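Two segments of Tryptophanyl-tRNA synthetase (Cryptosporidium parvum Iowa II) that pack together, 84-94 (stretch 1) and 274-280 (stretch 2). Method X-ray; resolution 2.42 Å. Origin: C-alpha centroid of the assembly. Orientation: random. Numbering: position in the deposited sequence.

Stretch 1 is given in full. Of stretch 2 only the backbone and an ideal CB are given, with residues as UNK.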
# COMPACT_ATOMS: atom_id res chain seq x y z
N SER A 84 -6.44 -15.71 -9.73
CA SER A 84 -7.61 -16.27 -9.05
C SER A 84 -7.73 -17.77 -9.25
O SER A 84 -8.61 -18.41 -8.66
CB SER A 84 -8.87 -15.59 -9.56
OG SER A 84 -8.70 -15.21 -10.90
N SER A 85 -6.89 -18.34 -10.10
CA SER A 85 -6.88 -19.78 -10.37
C SER A 85 -5.45 -20.22 -10.55
O SER A 85 -4.59 -19.41 -10.91
CB SER A 85 -7.69 -20.11 -11.64
OG SER A 85 -7.01 -19.67 -12.81
N GLU A 86 -5.19 -21.49 -10.30
CA GLU A 86 -3.84 -22.03 -10.35
C GLU A 86 -3.28 -22.06 -11.77
O GLU A 86 -2.07 -21.93 -11.96
CB GLU A 86 -3.77 -23.42 -9.73
CG GLU A 86 -2.37 -23.76 -9.24
CD GLU A 86 -2.27 -25.13 -8.61
OE1 GLU A 86 -2.70 -25.28 -7.44
OE2 GLU A 86 -1.73 -26.04 -9.29
N SER A 87 -4.16 -22.23 -12.76
CA SER A 87 -3.76 -22.21 -14.16
C SER A 87 -4.45 -21.10 -14.97
O SER A 87 -5.56 -20.68 -14.67
CB SER A 87 -4.03 -23.56 -14.80
OG SER A 87 -3.43 -23.61 -16.08
N LEU A 88 -3.77 -20.61 -15.99
CA LEU A 88 -4.33 -19.60 -16.87
C LEU A 88 -5.33 -20.24 -17.82
O LEU A 88 -5.11 -21.36 -18.29
CB LEU A 88 -3.22 -18.90 -17.67
CG LEU A 88 -2.65 -17.62 -17.01
CD1 LEU A 88 -2.22 -17.84 -15.55
CD2 LEU A 88 -1.50 -17.06 -17.84
N HIS A 89 -6.44 -19.53 -18.10
CA HIS A 89 -7.36 -19.95 -19.18
C HIS A 89 -6.63 -19.70 -20.49
O HIS A 89 -5.65 -18.94 -20.54
CB HIS A 89 -8.67 -19.16 -19.20
CG HIS A 89 -9.41 -19.14 -17.90
ND1 HIS A 89 -9.87 -17.98 -17.32
CD2 HIS A 89 -9.78 -20.15 -17.06
CE1 HIS A 89 -10.49 -18.26 -16.18
NE2 HIS A 89 -10.45 -19.57 -16.00
N VAL A 90 -7.09 -20.33 -21.56
CA VAL A 90 -6.51 -20.07 -22.87
C VAL A 90 -6.83 -18.64 -23.32
O VAL A 90 -6.07 -18.04 -24.10
CB VAL A 90 -6.99 -21.11 -23.91
CG1 VAL A 90 -6.32 -20.90 -25.25
CG2 VAL A 90 -6.67 -22.52 -23.41
N GLY A 91 -7.94 -18.09 -22.79
CA GLY A 91 -8.35 -16.73 -23.11
C GLY A 91 -7.31 -15.75 -22.61
O GLY A 91 -7.01 -14.75 -23.27
N HIS A 92 -6.75 -16.06 -21.45
CA HIS A 92 -5.71 -15.23 -20.82
C HIS A 92 -4.40 -15.25 -21.56
O HIS A 92 -3.56 -14.44 -21.27
CB HIS A 92 -5.46 -15.67 -19.38
CG HIS A 92 -6.57 -15.31 -18.45
ND1 HIS A 92 -7.24 -16.24 -17.68
CD2 HIS A 92 -7.13 -14.11 -18.16
CE1 HIS A 92 -8.17 -15.63 -16.96
NE2 HIS A 92 -8.12 -14.34 -17.24
N LEU A 93 -4.21 -16.18 -22.48
CA LEU A 93 -3.00 -16.19 -23.30
C LEU A 93 -3.06 -15.19 -24.45
O LEU A 93 -2.05 -14.96 -25.12
CB LEU A 93 -2.77 -17.58 -23.88
CG LEU A 93 -2.24 -18.68 -22.95
CD1 LEU A 93 -2.17 -19.97 -23.77
CD2 LEU A 93 -0.87 -18.32 -22.38
N VAL A 94 -4.24 -14.63 -24.71
CA VAL A 94 -4.40 -13.69 -25.81
C VAL A 94 -3.54 -12.42 -25.60
O VAL A 94 -2.74 -12.07 -26.46
CB VAL A 94 -5.90 -13.37 -26.07
CG1 VAL A 94 -6.08 -12.09 -26.93
CG2 VAL A 94 -6.58 -14.58 -26.74
N UNK A 274 -16.17 -23.82 -15.34
CA UNK A 274 -15.08 -24.43 -16.10
C UNK A 274 -14.96 -23.93 -17.54
O UNK A 274 -15.87 -24.12 -18.35
CB UNK A 274 -15.26 -25.95 -16.11
N UNK A 275 -13.84 -23.29 -17.83
CA UNK A 275 -13.41 -23.01 -19.20
C UNK A 275 -12.05 -23.65 -19.44
O UNK A 275 -11.46 -24.27 -18.54
CB UNK A 275 -13.35 -21.50 -19.46
N UNK A 276 -11.53 -23.49 -20.65
CA UNK A 276 -10.35 -24.23 -21.12
C UNK A 276 -9.03 -23.73 -20.46
O UNK A 276 -8.60 -22.59 -20.69
CB UNK A 276 -10.25 -24.11 -22.64
N UNK A 277 -8.40 -24.56 -19.63
CA UNK A 277 -7.12 -24.18 -19.02
C UNK A 277 -5.94 -24.72 -19.84
O UNK A 277 -6.04 -25.74 -20.51
CB UNK A 277 -7.04 -24.70 -17.58
N UNK A 278 -4.80 -24.03 -19.76
CA UNK A 278 -3.61 -24.47 -20.50
C UNK A 278 -3.04 -25.81 -20.03
O UNK A 278 -2.28 -26.43 -20.77
CB UNK A 278 -2.52 -23.40 -20.39
N UNK A 279 -3.39 -26.24 -18.82
CA UNK A 279 -2.98 -27.56 -18.32
C UNK A 279 -4.07 -28.64 -18.43
O UNK A 279 -3.96 -29.69 -17.80
CB UNK A 279 -2.55 -27.43 -16.86
N UNK A 280 -5.10 -28.39 -19.24
CA UNK A 280 -6.13 -29.39 -19.50
C UNK A 280 -5.62 -30.46 -20.46
O UNK A 280 -4.94 -30.15 -21.45
CB UNK A 280 -7.39 -28.73 -20.07

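Two backbone hydrogen bonds fix the frame before any side chain is considered: Val-90 N donates to the carbonyl O of position 276 (2.9 Å), and the N of position 278 donates to Leu-88 O (3.1 Å). Together they bridge His-89 with position 277, whose CA atoms lie 4.2 Å apart.

At position 274 CA-to-CB points away, and nothing of stretch 1 lies within 5.5 Å of the ideal CB. This contact sets no preference; the residue is Ser-274.

Position 275 points toward stretch 1, its ideal CB 4.5 Å from His-89 CD2. A short side chain, polar or apolar, could lie against the imidazole. The residue is Ser-275; with chi1 in p, its OG sits over one face of that ring, 3.1 Å from His-89 CD2.

At position 276 CB points sideways, 4.0 Å from Val-90 CG2. The neighbouring methyl favours an aliphatic group, and valine, isoleucine or leucine would all be reasonable. Ile-276 is found, and its CG2 lies on the Val-90 side while the end of the chain leads away from stretch 1.

Position 277 also points sideways, its ideal CB 3.9 Å from Leu-88 O and 4.1 Å from Ser-87 OG. The imidazole of His-89 offers a flat surface nearby, so an aromatic or a long aliphatic chain could use the space. In Phe-277 the m rotamer brings the ring nearer stretch 1. CE1 comes 3.2 Å from His-89 CD2, the two rings meeting obliquely with planes at 48°, while Ser-87 O approaches the ring edge, 3.5 Å from Phe-277 CD1.

Position 278 has its ideal CB 3.9 Å from Leu-88 O and 4.8 Å from Leu-93 CD1. CA-to-CB points sideways, with methyls of Leu-93 and Val-90 nearby, so a compact branched aliphatic would suit, though a longer one is conceivable. The residue is Val-278: CG1 packs 3.5 Å from Leu-93 CD1, and CG2 lies 3.3 Å from Ser-87 OG, so the two methyls reach different neighbours.

Position 279, with phi/psi of -99/16, lies within a type I turn from 277 to 280. Its ideal CB is 4.0 Å from Ser-87 OG, a hydroxyl able to donate, so a short side chain carrying an acceptor, such as asparagine, aspartate or serine, would fit. In Asn-279 the p rotamer helps bring OD1 to 3.3 Å from Ser-87 OG, which donates a weak hydrogen bond.

Position 280 has no stretch 1 atom within 5.5 Å of its ideal CB, but an acceptor could serve the turn itself. Asp-280 does so: its OD2 accepts from Phe-277 N at 3.2 Å.

Stretch 2, residues 274-280: SSIFVND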
# COMPACT_ATOMS: atom_id res chain seq x y z
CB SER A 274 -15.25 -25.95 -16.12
OG SER A 274 -15.21 -26.49 -14.82
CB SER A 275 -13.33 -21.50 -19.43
OG SER A 275 -12.39 -20.92 -18.54
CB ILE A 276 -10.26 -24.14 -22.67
CG1 ILE A 276 -10.11 -25.49 -23.32
CG2 ILE A 276 -9.08 -23.34 -23.11
CD1 ILE A 276 -11.33 -26.37 -23.11
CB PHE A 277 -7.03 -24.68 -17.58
CG PHE A 277 -8.08 -24.11 -16.67
CD1 PHE A 277 -7.85 -22.93 -15.97
CD2 PHE A 277 -9.28 -24.78 -16.48
CE1 PHE A 277 -8.82 -22.42 -15.09
CE2 PHE A 277 -10.25 -24.27 -15.61
CZ PHE A 277 -10.02 -23.09 -14.92
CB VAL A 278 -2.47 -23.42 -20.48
CG1 VAL A 278 -2.91 -22.14 -21.16
CG2 VAL A 278 -2.02 -23.17 -19.06
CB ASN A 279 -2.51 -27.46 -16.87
CG ASN A 279 -3.64 -27.17 -15.90
OD1 ASN A 279 -4.67 -26.61 -16.26
ND2 ASN A 279 -3.44 -27.55 -14.65
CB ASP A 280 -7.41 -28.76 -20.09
CG ASP A 280 -8.41 -28.32 -19.03
OD1 ASP A 280 -8.28 -28.72 -17.86
OD2 ASP A 280 -9.34 -27.57 -19.39
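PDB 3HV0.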